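Local coordinates for protein AimR transcriptional regulator (Bacillus phage phi3T, PDB 5ZVV) that activates transcription of the phage aimX locus as a homodimer, which seems to favour the lytic cycle, until binding of the arbitrium peptide turns it into an inactive monomer, at residues Y85-Q90 with V223-C227; Q81-Y85 with G183-E187; I239-Y243 with F272-W277; N236-F240 with Y358-L362; N152-M156 with T171-L175. One frame throughout, in Å; residues are numbered along the deposited sequence.

Interaction 1 of 5, residues Y85-Q90 with V223-C227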
# COMPACT_ATOMS: atom_id res chain seq x y z
N TYR A 85 27.10 2.47 -10.87
CA TYR A 85 27.16 1.83 -12.19
C TYR A 85 27.12 0.31 -12.06
O TYR A 85 26.46 -0.36 -12.85
CB TYR A 85 28.42 2.28 -12.93
CG TYR A 85 28.41 1.97 -14.41
CD1 TYR A 85 27.58 2.67 -15.28
CD2 TYR A 85 29.22 0.98 -14.93
CE1 TYR A 85 27.57 2.39 -16.63
CE2 TYR A 85 29.22 0.69 -16.29
CZ TYR A 85 28.39 1.40 -17.13
OH TYR A 85 28.38 1.11 -18.47
N SER A 86 27.82 -0.24 -11.07
CA SER A 86 27.81 -1.68 -10.88
C SER A 86 26.41 -2.18 -10.54
O SER A 86 25.95 -3.19 -11.09
CB SER A 86 28.81 -2.08 -9.79
OG SER A 86 28.91 -3.49 -9.68
N ASP A 87 25.71 -1.47 -9.64
CA ASP A 87 24.41 -1.97 -9.20
C ASP A 87 23.35 -1.80 -10.28
O ASP A 87 22.46 -2.64 -10.41
CB ASP A 87 23.98 -1.27 -7.92
CG ASP A 87 22.69 -1.83 -7.37
OD1 ASP A 87 22.72 -2.94 -6.80
OD2 ASP A 87 21.64 -1.17 -7.54
N ILE A 88 23.41 -0.71 -11.06
CA ILE A 88 22.39 -0.53 -12.09
C ILE A 88 22.56 -1.57 -13.20
O ILE A 88 21.58 -1.95 -13.85
CB ILE A 88 22.42 0.91 -12.65
CG1 ILE A 88 21.10 1.23 -13.35
CG2 ILE A 88 23.59 1.11 -13.60
CD1 ILE A 88 21.00 2.65 -13.86
N ASN A 89 23.78 -2.05 -13.41
CA ASN A 89 24.02 -3.14 -14.35
C ASN A 89 23.72 -4.51 -13.76
O ASN A 89 23.78 -5.50 -14.50
CB ASN A 89 25.48 -3.11 -14.84
CG ASN A 89 25.72 -2.07 -15.92
OD1 ASN A 89 25.37 -2.27 -17.08
ND2 ASN A 89 26.34 -0.96 -15.54
N GLN A 90 23.41 -4.58 -12.47
CA GLN A 90 23.16 -5.84 -11.76
C GLN A 90 24.40 -6.73 -11.75
O GLN A 90 24.30 -7.96 -11.86
CB GLN A 90 21.95 -6.58 -12.34
CG GLN A 90 20.62 -5.88 -12.09
CD GLN A 90 19.45 -6.57 -12.77
OE1 GLN A 90 19.62 -7.57 -13.47
NE2 GLN A 90 18.25 -6.03 -12.58
N VAL A 223 22.99 1.95 -20.46
CA VAL A 223 23.13 0.73 -19.67
C VAL A 223 22.28 -0.36 -20.31
O VAL A 223 21.11 -0.14 -20.65
CB VAL A 223 22.72 0.98 -18.21
CG1 VAL A 223 22.65 -0.33 -17.43
CG2 VAL A 223 23.69 1.95 -17.55
N ASN A 224 22.88 -1.55 -20.48
CA ASN A 224 22.20 -2.62 -21.20
C ASN A 224 20.92 -3.05 -20.49
O ASN A 224 19.89 -3.29 -21.14
CB ASN A 224 23.13 -3.82 -21.38
CG ASN A 224 24.21 -3.57 -22.43
OD1 ASN A 224 25.38 -3.86 -22.21
ND2 ASN A 224 23.80 -3.01 -23.57
N ARG A 225 20.95 -3.15 -19.16
CA ARG A 225 19.77 -3.57 -18.42
C ARG A 225 18.62 -2.59 -18.61
O ARG A 225 17.48 -2.98 -18.90
CB ARG A 225 20.11 -3.73 -16.93
CG ARG A 225 18.97 -4.23 -16.05
CD ARG A 225 18.11 -3.08 -15.50
NE ARG A 225 18.76 -2.41 -14.38
CZ ARG A 225 18.34 -2.49 -13.13
NH1 ARG A 225 18.99 -1.86 -12.16
NH2 ARG A 225 17.26 -3.20 -12.84
N ILE A 226 18.91 -1.29 -18.46
CA ILE A 226 17.88 -0.26 -18.59
C ILE A 226 17.23 -0.33 -19.97
O ILE A 226 16.00 -0.39 -20.09
CB ILE A 226 18.47 1.13 -18.32
CG1 ILE A 226 18.90 1.26 -16.86
CG2 ILE A 226 17.47 2.23 -18.70
CD1 ILE A 226 17.76 1.19 -15.86
N CYS A 227 18.04 -0.34 -21.02
CA CYS A 227 17.49 -0.33 -22.37
C CYS A 227 16.75 -1.62 -22.68
O CYS A 227 15.71 -1.60 -23.35
CB CYS A 227 18.60 -0.08 -23.39
SG CYS A 227 19.37 1.54 -23.26
O HOH W 1 19.17 -2.15 -8.90
O HOH W 2 25.89 -1.54 -19.55
O HOH W 3 23.53 -3.99 -18.12
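Arg225 reaches from the first turn of helix 224-237 to the Schellman motif that closes helix 77-88, a worked case of an arginine reading the carbonyl end of a helix in an all-helical, TPR-like fold. Its CB lies beside Ile88 O, and CG and CD pass the side-chain amide of Gln90. Bends at chi2 and chi3 (-89° and -78°) bring NE to Ile88 O at 2.9 Å; the donor lies in the carbonyl plane, but the N-H points off the oxygen (132°). NH1 adds a weak bond to the same oxygen, and a water joins NH1 to Asp87 OD2, which also forms a salt bridge with Arg192. Gln90 NE2 lies over one face of the guanidinium, 3.0 Å from Arg225 NH2; both are donors in the model and make no bond.

The apolar part belongs to Val223, the N-cap residue, which splits its branches: CG2 packs on Tyr85 CE1 and Ile88 CG2, both at 4.0 Å, while CG1 touches Asn89 OD1. Ile88 CD1 continues the seam to Ile226 CG1. The amide of Asn89 is pinned at both ends, since two waters link OD1 to the backbone N of Asn224 and Arg225, and ND2 donates to Tyr85 O at 2.8 Å while lying over the Tyr85 ring.

Interaction 2 of 5, residues Q81-Y85 with G183-E187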
# COMPACT_ATOMS: atom_id res chain seq x y z
N GLN A 81 30.50 6.49 -7.65
CA GLN A 81 30.02 6.31 -9.01
C GLN A 81 30.12 4.85 -9.43
O GLN A 81 29.20 4.31 -10.06
CB GLN A 81 30.81 7.20 -9.97
CG GLN A 81 30.63 8.68 -9.75
CD GLN A 81 31.46 9.53 -10.69
OE1 GLN A 81 32.62 9.22 -10.96
NE2 GLN A 81 30.87 10.61 -11.20
N SER A 82 31.22 4.19 -9.07
CA SER A 82 31.41 2.80 -9.46
C SER A 82 30.37 1.89 -8.83
O SER A 82 29.89 0.95 -9.47
CB SER A 82 32.82 2.33 -9.10
OG SER A 82 32.88 1.86 -7.77
N VAL A 83 29.98 2.16 -7.58
CA VAL A 83 28.97 1.30 -6.96
C VAL A 83 27.62 1.51 -7.63
O VAL A 83 26.86 0.55 -7.82
CB VAL A 83 28.90 1.52 -5.43
CG1 VAL A 83 28.00 2.70 -5.05
CG2 VAL A 83 28.41 0.25 -4.75
N GLU A 84 27.31 2.75 -8.04
CA GLU A 84 26.04 2.97 -8.72
C GLU A 84 26.02 2.31 -10.10
O GLU A 84 25.04 1.65 -10.48
CB GLU A 84 25.74 4.46 -8.84
CG GLU A 84 24.65 4.81 -9.87
CD GLU A 84 23.30 4.14 -9.60
OE1 GLU A 84 23.09 3.59 -8.49
OE2 GLU A 84 22.44 4.16 -10.50
N TYR A 85 27.10 2.47 -10.87
CA TYR A 85 27.16 1.83 -12.19
C TYR A 85 27.12 0.31 -12.06
O TYR A 85 26.46 -0.36 -12.85
CB TYR A 85 28.42 2.28 -12.93
CG TYR A 85 28.41 1.97 -14.41
CD1 TYR A 85 27.58 2.67 -15.28
CD2 TYR A 85 29.22 0.98 -14.93
CE1 TYR A 85 27.57 2.39 -16.63
CE2 TYR A 85 29.22 0.69 -16.29
CZ TYR A 85 28.39 1.40 -17.13
OH TYR A 85 28.38 1.11 -18.47
N GLY A 183 25.01 15.46 -13.41
CA GLY A 183 26.16 14.60 -13.66
C GLY A 183 25.75 13.15 -13.82
O GLY A 183 24.59 12.82 -14.00
N PHE A 184 26.77 12.29 -13.72
CA PHE A 184 26.61 10.86 -13.98
C PHE A 184 25.58 10.23 -13.04
O PHE A 184 24.68 9.51 -13.49
CB PHE A 184 27.97 10.18 -13.84
CG PHE A 184 27.92 8.69 -13.80
CD1 PHE A 184 27.85 7.95 -14.97
CD2 PHE A 184 27.95 8.02 -12.59
CE1 PHE A 184 27.81 6.58 -14.94
CE2 PHE A 184 27.90 6.64 -12.55
CZ PHE A 184 27.84 5.92 -13.72
N ILE A 185 25.71 10.49 -11.74
CA ILE A 185 24.81 9.88 -10.76
C ILE A 185 23.37 10.30 -11.01
O ILE A 185 22.45 9.46 -10.99
CB ILE A 185 25.26 10.25 -9.33
CG1 ILE A 185 26.58 9.55 -9.00
CG2 ILE A 185 24.19 9.88 -8.31
CD1 ILE A 185 26.47 8.04 -8.93
N LYS A 186 23.14 11.59 -11.28
CA LYS A 186 21.78 12.07 -11.47
C LYS A 186 21.14 11.48 -12.72
O LYS A 186 19.94 11.16 -12.72
CB LYS A 186 21.77 13.60 -11.55
CG LYS A 186 20.38 14.22 -11.63
CD LYS A 186 20.43 15.74 -11.55
CE LYS A 186 19.05 16.34 -11.73
NZ LYS A 186 19.02 17.78 -11.36
N GLU A 187 21.91 11.31 -13.79
CA GLU A 187 21.38 10.66 -14.99
C GLU A 187 21.08 9.19 -14.74
O GLU A 187 20.07 8.66 -15.23
CB GLU A 187 22.36 10.82 -16.16
CG GLU A 187 22.60 12.27 -16.55
CD GLU A 187 21.32 12.99 -16.92
OE1 GLU A 187 20.63 12.53 -17.85
OE2 GLU A 187 20.99 14.00 -16.26
O HOH W 4 28.23 11.76 -10.69
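Helix 77-88 meets the first turn of helix 184-203 with Gln81 and Ile185 as the closest backbone pair, their CA atoms 6.6 Å apart, and Gly183 in the N-cap position with backbone angles that call for glycine. Phe184 carries the contact. With CG anti to its backbone N (chi1 168°), the ring reaches across to the surface of helix 77-88 and enters between Gln81 and Tyr85, one helical turn apart. Its rim does the touching: CE2 comes to 3.6 Å from Gln81 O near the ring plane, and CZ lies equally close to Tyr85 CD1. The two rings meet obliquely, their planes 45° apart. On the Gln81 side, CB and CG rest against CD2 and CE2 of Phe184, the amide plane steeply turned from the ring.

Ile185 uses its far end, CD1, which sits 3.7 Å from Glu84 CB and also touches CG of that residue. The Glu84 carboxylate turns elsewhere, to Ser188 and Arg192 farther along helix 184-203 and to Tyr117. Gln81 NE2 and Ile185 N share a water that accepts from both, while the amide is further held by Asn45 and Leu46. The direct contact is therefore chiefly apolar and aromatic; water serves the early backbone N-H of helix 184-203, and the polar ends of Gln81 and Glu84 bond to residues outside the two segments.

Interaction 3 of 5, residues I239-Y243 with F272-W277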
# COMPACT_ATOMS: atom_id res chain seq x y z
N ILE A 239 1.30 -5.25 -27.15
CA ILE A 239 0.95 -6.66 -27.33
C ILE A 239 -0.40 -6.81 -28.02
O ILE A 239 -0.56 -7.62 -28.94
CB ILE A 239 0.97 -7.39 -25.97
CG1 ILE A 239 2.41 -7.59 -25.49
CG2 ILE A 239 0.25 -8.74 -26.07
CD1 ILE A 239 2.51 -8.23 -24.12
N PHE A 240 -1.40 -6.04 -27.59
CA PHE A 240 -2.76 -6.20 -28.11
C PHE A 240 -3.10 -5.23 -29.23
O PHE A 240 -4.22 -5.26 -29.73
CB PHE A 240 -3.77 -6.04 -26.97
CG PHE A 240 -3.57 -7.01 -25.84
CD1 PHE A 240 -4.08 -8.29 -25.91
CD2 PHE A 240 -2.84 -6.64 -24.72
CE1 PHE A 240 -3.89 -9.19 -24.87
CE2 PHE A 240 -2.64 -7.53 -23.68
CZ PHE A 240 -3.17 -8.81 -23.76
N GLU A 241 -2.15 -4.39 -29.66
CA GLU A 241 -2.41 -3.41 -30.71
C GLU A 241 -1.86 -3.84 -32.07
O GLU A 241 -2.59 -3.79 -33.07
CB GLU A 241 -1.82 -2.05 -30.33
CG GLU A 241 -2.49 -1.39 -29.14
CD GLU A 241 -1.93 -0.01 -28.85
OE1 GLU A 241 -1.12 0.49 -29.67
OE2 GLU A 241 -2.29 0.57 -27.81
N ASP A 242 -0.60 -4.25 -32.13
CA ASP A 242 0.07 -4.50 -33.40
C ASP A 242 1.14 -5.56 -33.18
O ASP A 242 2.04 -5.36 -32.36
CB ASP A 242 0.69 -3.21 -33.95
CG ASP A 242 1.18 -3.34 -35.38
OD1 ASP A 242 1.68 -4.42 -35.76
OD2 ASP A 242 1.09 -2.35 -36.13
N TYR A 243 1.04 -6.67 -33.91
CA TYR A 243 2.03 -7.74 -33.76
C TYR A 243 3.40 -7.29 -34.23
O TYR A 243 4.40 -7.46 -33.52
CB TYR A 243 1.59 -8.99 -34.52
CG TYR A 243 2.63 -10.09 -34.47
CD1 TYR A 243 2.75 -10.89 -33.35
CD2 TYR A 243 3.49 -10.32 -35.54
CE1 TYR A 243 3.70 -11.89 -33.28
CE2 TYR A 243 4.44 -11.32 -35.48
CZ TYR A 243 4.55 -12.10 -34.35
OH TYR A 243 5.49 -13.10 -34.29
N PHE A 272 4.96 -15.37 -26.00
CA PHE A 272 3.62 -14.92 -25.64
C PHE A 272 2.99 -14.12 -26.78
O PHE A 272 1.82 -14.31 -27.11
CB PHE A 272 3.66 -14.09 -24.37
CG PHE A 272 2.29 -13.70 -23.87
CD1 PHE A 272 1.48 -14.63 -23.25
CD2 PHE A 272 1.82 -12.40 -24.03
CE1 PHE A 272 0.22 -14.28 -22.79
CE2 PHE A 272 0.56 -12.04 -23.57
CZ PHE A 272 -0.24 -12.98 -22.95
N LEU A 273 3.76 -13.22 -27.38
CA LEU A 273 3.24 -12.41 -28.48
C LEU A 273 2.75 -13.28 -29.63
O LEU A 273 1.60 -13.15 -30.08
CB LEU A 273 4.31 -11.44 -28.97
CG LEU A 273 3.88 -10.49 -30.08
CD1 LEU A 273 2.85 -9.49 -29.58
CD2 LEU A 273 5.09 -9.79 -30.68
N SER A 274 3.61 -14.18 -30.12
CA SER A 274 3.25 -14.99 -31.28
C SER A 274 2.14 -15.98 -30.95
O SER A 274 1.34 -16.31 -31.83
CB SER A 274 4.48 -15.71 -31.82
OG SER A 274 5.03 -16.61 -30.87
N ASN A 275 2.09 -16.46 -29.71
CA ASN A 275 0.94 -17.26 -29.28
C ASN A 275 -0.34 -16.45 -29.32
O ASN A 275 -1.39 -16.94 -29.76
CB ASN A 275 1.17 -17.82 -27.88
CG ASN A 275 2.15 -18.97 -27.86
OD1 ASN A 275 2.41 -19.59 -28.88
ND2 ASN A 275 2.69 -19.25 -26.68
N ILE A 276 -0.28 -15.19 -28.86
CA ILE A 276 -1.45 -14.32 -28.85
C ILE A 276 -1.96 -14.11 -30.27
O ILE A 276 -3.16 -14.22 -30.54
CB ILE A 276 -1.12 -12.99 -28.17
CG1 ILE A 276 -1.08 -13.16 -26.65
CG2 ILE A 276 -2.13 -11.91 -28.55
CD1 ILE A 276 -2.39 -13.60 -26.07
N TRP A 277 -1.06 -13.80 -31.20
CA TRP A 277 -1.46 -13.50 -32.56
C TRP A 277 -1.43 -14.71 -33.48
O TRP A 277 -1.68 -14.56 -34.68
CB TRP A 277 -0.57 -12.39 -33.13
CG TRP A 277 -0.77 -11.08 -32.42
CD1 TRP A 277 -0.20 -10.69 -31.25
CD2 TRP A 277 -1.61 -10.00 -32.84
NE1 TRP A 277 -0.63 -9.43 -30.91
CE2 TRP A 277 -1.50 -8.99 -31.87
CE3 TRP A 277 -2.45 -9.80 -33.94
CZ2 TRP A 277 -2.19 -7.78 -31.97
CZ3 TRP A 277 -3.14 -8.60 -34.03
CH2 TRP A 277 -3.00 -7.61 -33.05
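The connection between helices 224-237 and 243-252 wraps round the C-terminal end of helix 260-277, a helix-to-helix connection in an all-helical fold of the TPR clan. Trp277 fills the bend. Its NE1 donates to Ile239 O at 2.7 Å, with the oxygen almost in the indole plane and the donor nearly along the C=O axis, an alignment that fixes the rotation of the ring. The benzo edge of the indole faces the carbonyl carbon of Phe240 through CZ2, and CH2 lies 3.8 Å from Glu241 O.

Tyr243, first residue of helix 243-252, covers a face of the indole. Its CB stands over the five-membered ring of Trp277, 3.8 Å from the centroid and 14° from the normal, a CH-pi contact; beyond it the phenol ring passes the indole with its plane inclined at 56°. Leu273 CG meets Tyr243 CD1 at 3.5 Å, and Tyr243 OH reaches Ser274 CB. Nearer the start of the turn, Ile239 CG2 touches Phe272 CE2. Asp242 caps the following helix through weak bonds to Asp244 N and Glu245 N. Around this core, Leu273 packs on Ala246 and Tyr250 of helix 243-252, Phe272 on Leu296 of helix 291-304, and Ile276 on Leu362 of helix 361-369.

Interaction 4 of 5, residues N236-F240 with Y358-L362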
# COMPACT_ATOMS: atom_id res chain seq x y z
N ASN A 236 5.70 -4.74 -24.61
CA ASN A 236 4.56 -5.16 -23.79
C ASN A 236 3.37 -4.22 -23.96
O ASN A 236 2.22 -4.67 -23.99
CB ASN A 236 4.97 -5.24 -22.32
CG ASN A 236 5.88 -6.41 -22.03
OD1 ASN A 236 6.01 -7.32 -22.84
ND2 ASN A 236 6.51 -6.40 -20.86
N THR A 237 3.63 -2.92 -24.10
CA THR A 237 2.53 -2.00 -24.34
C THR A 237 1.90 -2.18 -25.71
O THR A 237 0.79 -1.70 -25.94
CB THR A 237 2.97 -0.54 -24.20
OG1 THR A 237 3.90 -0.22 -25.24
CG2 THR A 237 3.61 -0.29 -22.84
N LEU A 238 2.59 -2.85 -26.63
CA LEU A 238 2.06 -3.05 -27.98
C LEU A 238 1.44 -4.43 -28.20
O LEU A 238 1.08 -4.76 -29.33
CB LEU A 238 3.15 -2.80 -29.02
CG LEU A 238 3.66 -1.37 -29.13
CD1 LEU A 238 4.93 -1.33 -29.97
CD2 LEU A 238 2.59 -0.47 -29.73
N ILE A 239 1.30 -5.25 -27.15
CA ILE A 239 0.95 -6.66 -27.33
C ILE A 239 -0.40 -6.81 -28.02
O ILE A 239 -0.56 -7.62 -28.94
CB ILE A 239 0.97 -7.39 -25.97
CG1 ILE A 239 2.41 -7.59 -25.49
CG2 ILE A 239 0.25 -8.74 -26.07
CD1 ILE A 239 2.51 -8.23 -24.12
N PHE A 240 -1.40 -6.04 -27.59
CA PHE A 240 -2.76 -6.20 -28.11
C PHE A 240 -3.10 -5.23 -29.23
O PHE A 240 -4.22 -5.26 -29.73
CB PHE A 240 -3.77 -6.04 -26.97
CG PHE A 240 -3.57 -7.01 -25.84
CD1 PHE A 240 -4.08 -8.29 -25.91
CD2 PHE A 240 -2.84 -6.64 -24.72
CE1 PHE A 240 -3.89 -9.19 -24.87
CE2 PHE A 240 -2.64 -7.53 -23.68
CZ PHE A 240 -3.17 -8.81 -23.76
N TYR A 358 -3.92 -4.67 -17.24
CA TYR A 358 -3.53 -4.81 -18.64
C TYR A 358 -3.90 -6.18 -19.20
O TYR A 358 -4.64 -6.26 -20.19
CB TYR A 358 -2.02 -4.56 -18.79
CG TYR A 358 -1.56 -4.54 -20.24
CD1 TYR A 358 -2.01 -3.56 -21.11
CD2 TYR A 358 -0.67 -5.49 -20.72
CE1 TYR A 358 -1.60 -3.53 -22.43
CE2 TYR A 358 -0.25 -5.46 -22.04
CZ TYR A 358 -0.72 -4.48 -22.89
OH TYR A 358 -0.32 -4.45 -24.20
N PHE A 359 -3.41 -7.26 -18.59
CA PHE A 359 -3.65 -8.59 -19.14
C PHE A 359 -5.02 -9.14 -18.79
O PHE A 359 -5.38 -10.21 -19.30
CB PHE A 359 -2.56 -9.56 -18.67
CG PHE A 359 -1.20 -9.24 -19.23
CD1 PHE A 359 -0.90 -9.56 -20.55
CD2 PHE A 359 -0.24 -8.63 -18.46
CE1 PHE A 359 0.34 -9.26 -21.08
CE2 PHE A 359 1.00 -8.34 -18.97
CZ PHE A 359 1.30 -8.65 -20.29
N ILE A 360 -5.80 -8.44 -17.96
CA ILE A 360 -7.16 -8.88 -17.68
C ILE A 360 -8.02 -8.89 -18.94
O ILE A 360 -9.07 -9.54 -18.98
CB ILE A 360 -7.79 -8.00 -16.58
CG1 ILE A 360 -9.09 -8.62 -16.06
CG2 ILE A 360 -8.03 -6.58 -17.10
CD1 ILE A 360 -9.71 -7.86 -14.91
N GLN A 361 -7.58 -8.20 -19.99
CA GLN A 361 -8.32 -8.24 -21.24
C GLN A 361 -8.23 -9.60 -21.92
O GLN A 361 -9.06 -9.89 -22.79
CB GLN A 361 -7.83 -7.14 -22.18
CG GLN A 361 -6.37 -7.25 -22.58
CD GLN A 361 -5.90 -6.07 -23.41
OE1 GLN A 361 -6.32 -5.90 -24.56
NE2 GLN A 361 -5.04 -5.24 -22.84
N LEU A 362 -7.25 -10.43 -21.54
CA LEU A 362 -7.16 -11.77 -22.13
C LEU A 362 -8.45 -12.55 -21.96
O LEU A 362 -9.06 -12.94 -22.98
CB LEU A 362 -5.95 -12.52 -21.57
CG LEU A 362 -4.56 -12.13 -22.05
CD1 LEU A 362 -3.52 -12.95 -21.30
CD2 LEU A 362 -4.46 -12.38 -23.54
O HOH W 5 -1.30 -3.11 -26.26
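Phe240 and Gln361 lie flat against each other: the side-chain amide of Gln361 covers one face of the ring, its plane only 15° from parallel, with CD 3.3 Å above the centre. Gln361 CG sits between its backbone N and carbonyl carbon (chi1 61°), and the chain extended beyond it carries the amide over the ring. NE2 is 3.2 Å from Phe240 CD2, and CG adds a CH-pi contact to the same face. Ile239 CG2 covers the opposite face, so the ring is clasped on both sides. Around its rim, Leu362 CD2 approaches CE1 at 3.5 Å and Phe359 CD1 lies near CZ. The edge of Phe240 also points to the face of Tyr358 in an offset edge-to-face pair, with centroids 5.2 Å apart and planes at 70°.

These groups join the end of helix 224-237 and the loop that follows it to the turn entering helix 361-369, linking distant parts of the all-helical, TPR-like fold. The turn, of type I from Tyr358 to Gln361, sets the amide in place: Gln361 NE2 donates to Tyr358 O at 2.9 Å with the acceptor in the amide plane, which fixes how the amide presents itself to Phe240.

At the tip of Tyr358, OH lies 2.6 Å from Asn236 O, where any bond is weak and unsettled. A water bonded to the hydroxyl gives a proton to Thr237 O and accepts from Phe240 N. Farther out, Asp356 OD1 takes bonds from the backbone N of Tyr358 and Phe359.

Interaction 5 of 5, residues N152-M156 with T171-L175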
# COMPACT_ATOMS: atom_id res chain seq x y z
N ASN A 152 15.58 6.68 -0.62
CA ASN A 152 14.15 6.65 -0.90
C ASN A 152 13.82 5.93 -2.19
O ASN A 152 12.89 5.11 -2.23
CB ASN A 152 13.59 8.07 -0.93
CG ASN A 152 13.48 8.68 0.45
OD1 ASN A 152 12.57 8.34 1.21
ND2 ASN A 152 14.39 9.58 0.78
N ALA A 153 14.59 6.19 -3.26
CA ALA A 153 14.33 5.53 -4.54
C ALA A 153 14.47 4.02 -4.44
O ALA A 153 13.75 3.29 -5.13
CB ALA A 153 15.28 6.09 -5.61
N MSE A 154 15.37 3.54 -3.60
CA MSE A 154 15.59 2.10 -3.44
C MSE A 154 14.37 1.41 -2.85
O MSE A 154 14.18 0.21 -3.03
CB MSE A 154 16.81 1.84 -2.55
CG MSE A 154 16.56 2.10 -1.07
SE MSE A 154 18.16 1.82 -0.00
CE MSE A 154 17.36 1.81 1.78
N LEU A 155 13.56 2.18 -2.12
CA LEU A 155 12.35 1.61 -1.53
C LEU A 155 11.36 1.20 -2.61
O LEU A 155 10.53 0.31 -2.38
CB LEU A 155 11.71 2.61 -0.57
CG LEU A 155 12.51 3.00 0.67
CD1 LEU A 155 11.70 3.94 1.56
CD2 LEU A 155 12.93 1.76 1.46
N MSE A 156 11.42 1.82 -3.78
CA MSE A 156 10.50 1.53 -4.87
C MSE A 156 10.69 0.13 -5.42
O MSE A 156 9.73 -0.51 -5.85
CB MSE A 156 10.66 2.56 -5.99
CG MSE A 156 10.33 3.98 -5.59
SE MSE A 156 10.54 5.23 -7.06
CE MSE A 156 9.11 4.59 -8.22
N THR A 171 6.18 7.16 -3.02
CA THR A 171 7.62 7.30 -2.83
C THR A 171 8.23 8.18 -3.92
O THR A 171 9.01 9.09 -3.64
CB THR A 171 8.30 5.93 -2.81
OG1 THR A 171 7.84 5.19 -1.67
CG2 THR A 171 9.81 6.09 -2.70
N SER A 172 7.84 7.94 -5.18
CA SER A 172 8.41 8.72 -6.27
C SER A 172 8.00 10.18 -6.18
O SER A 172 8.70 11.04 -6.73
CB SER A 172 8.00 8.14 -7.62
OG SER A 172 6.60 8.21 -7.81
N LYS A 173 6.90 10.49 -5.49
CA LYS A 173 6.50 11.88 -5.34
C LYS A 173 7.39 12.63 -4.35
O LYS A 173 7.36 13.86 -4.33
CB LYS A 173 5.04 11.97 -4.90
CG LYS A 173 4.06 11.47 -5.95
CD LYS A 173 2.64 11.47 -5.44
CE LYS A 173 1.71 10.76 -6.41
NZ LYS A 173 0.32 10.69 -5.89
N LEU A 174 8.19 11.92 -3.56
CA LEU A 174 9.12 12.57 -2.64
C LEU A 174 10.50 12.77 -3.25
O LEU A 174 11.36 13.39 -2.61
CB LEU A 174 9.24 11.75 -1.35
CG LEU A 174 7.93 11.43 -0.63
CD1 LEU A 174 8.17 10.59 0.61
CD2 LEU A 174 7.18 12.71 -0.28
N LEU A 175 10.73 12.28 -4.46
CA LEU A 175 12.03 12.38 -5.12
C LEU A 175 12.14 13.74 -5.80
O LEU A 175 11.52 13.98 -6.84
CB LEU A 175 12.22 11.25 -6.12
CG LEU A 175 12.15 9.83 -5.56
CD1 LEU A 175 12.30 8.82 -6.68
CD2 LEU A 175 13.22 9.63 -4.50
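Met156, a selenomethionine, and Thr171 lie side by side and point in opposing directions, between two helices that follow one another in the chain. The selenium is a label replacing the natural sulfur. CG of Met156 rests 3.6 Å from Thr171 CG2; beyond it the chain stays extended through chi2 and then bends at chi3 (66°), which turns the methyl toward Ser172. CE consequently comes to 3.8 Å from Ser172 CB, with SE almost as near to the same atom.

Thr171 presents its methyl, not its hydroxyl, to the partner helix. CG2 stands anti to the backbone N (chi1 -64° for OG1) and meets Asn152 O at 3.3 Å, whereas OG1 turns back to bond Leu167 O in its own helix. Ser172 behaves likewise, its OG bonding to Lys169 O, so that the two small polar residues offer carbon to the interface and keep their hydroxyls for the preceding turn.

Leu175 comes in obliquely to Met156 and uses both branches. CD1 sits 4.0 Å from SE and also approaches Ala153 CB, while CD2 lies 3.9 Å from Asn152 CB and equally close to Ala153 N. The result is a mostly apolar contact between helix 145-161 and the end of helix 165-173 with the loop after it, where methyls also press on backbone O and N.

The pair formed by helices 145-161 and 165-173 is a helical hairpin of the TPR-like fold. Helix 184-203 packs against it through Leu196 on Met156 and Val193 on Leu175; helix 108-124 adjoins Met154, and Leu155 packs on Asn131 of the second subunit.

Interactions 1 and 2 occupy consecutive turns of helix 77-88 and share Tyr85, yet differ in chemistry: both are buried, but the first, nearest the chain's centre, joins a helix end through an arginine and waters, while the second is mainly aromatic and aliphatic. Interactions 3 and 4 share Ile239 and Phe240 and touch through Phe272, Ile276, Phe359 and Leu362, making one partly buried cluster, largely aromatic, on the side of the centre opposite interaction 2. Helix 224-237 connects interaction 1 at its start to interaction 4 at its end. Interaction 5, also partly buried, is nested within the chain loops closed by interactions 1 and 2, and alone among the five touches the second subunit.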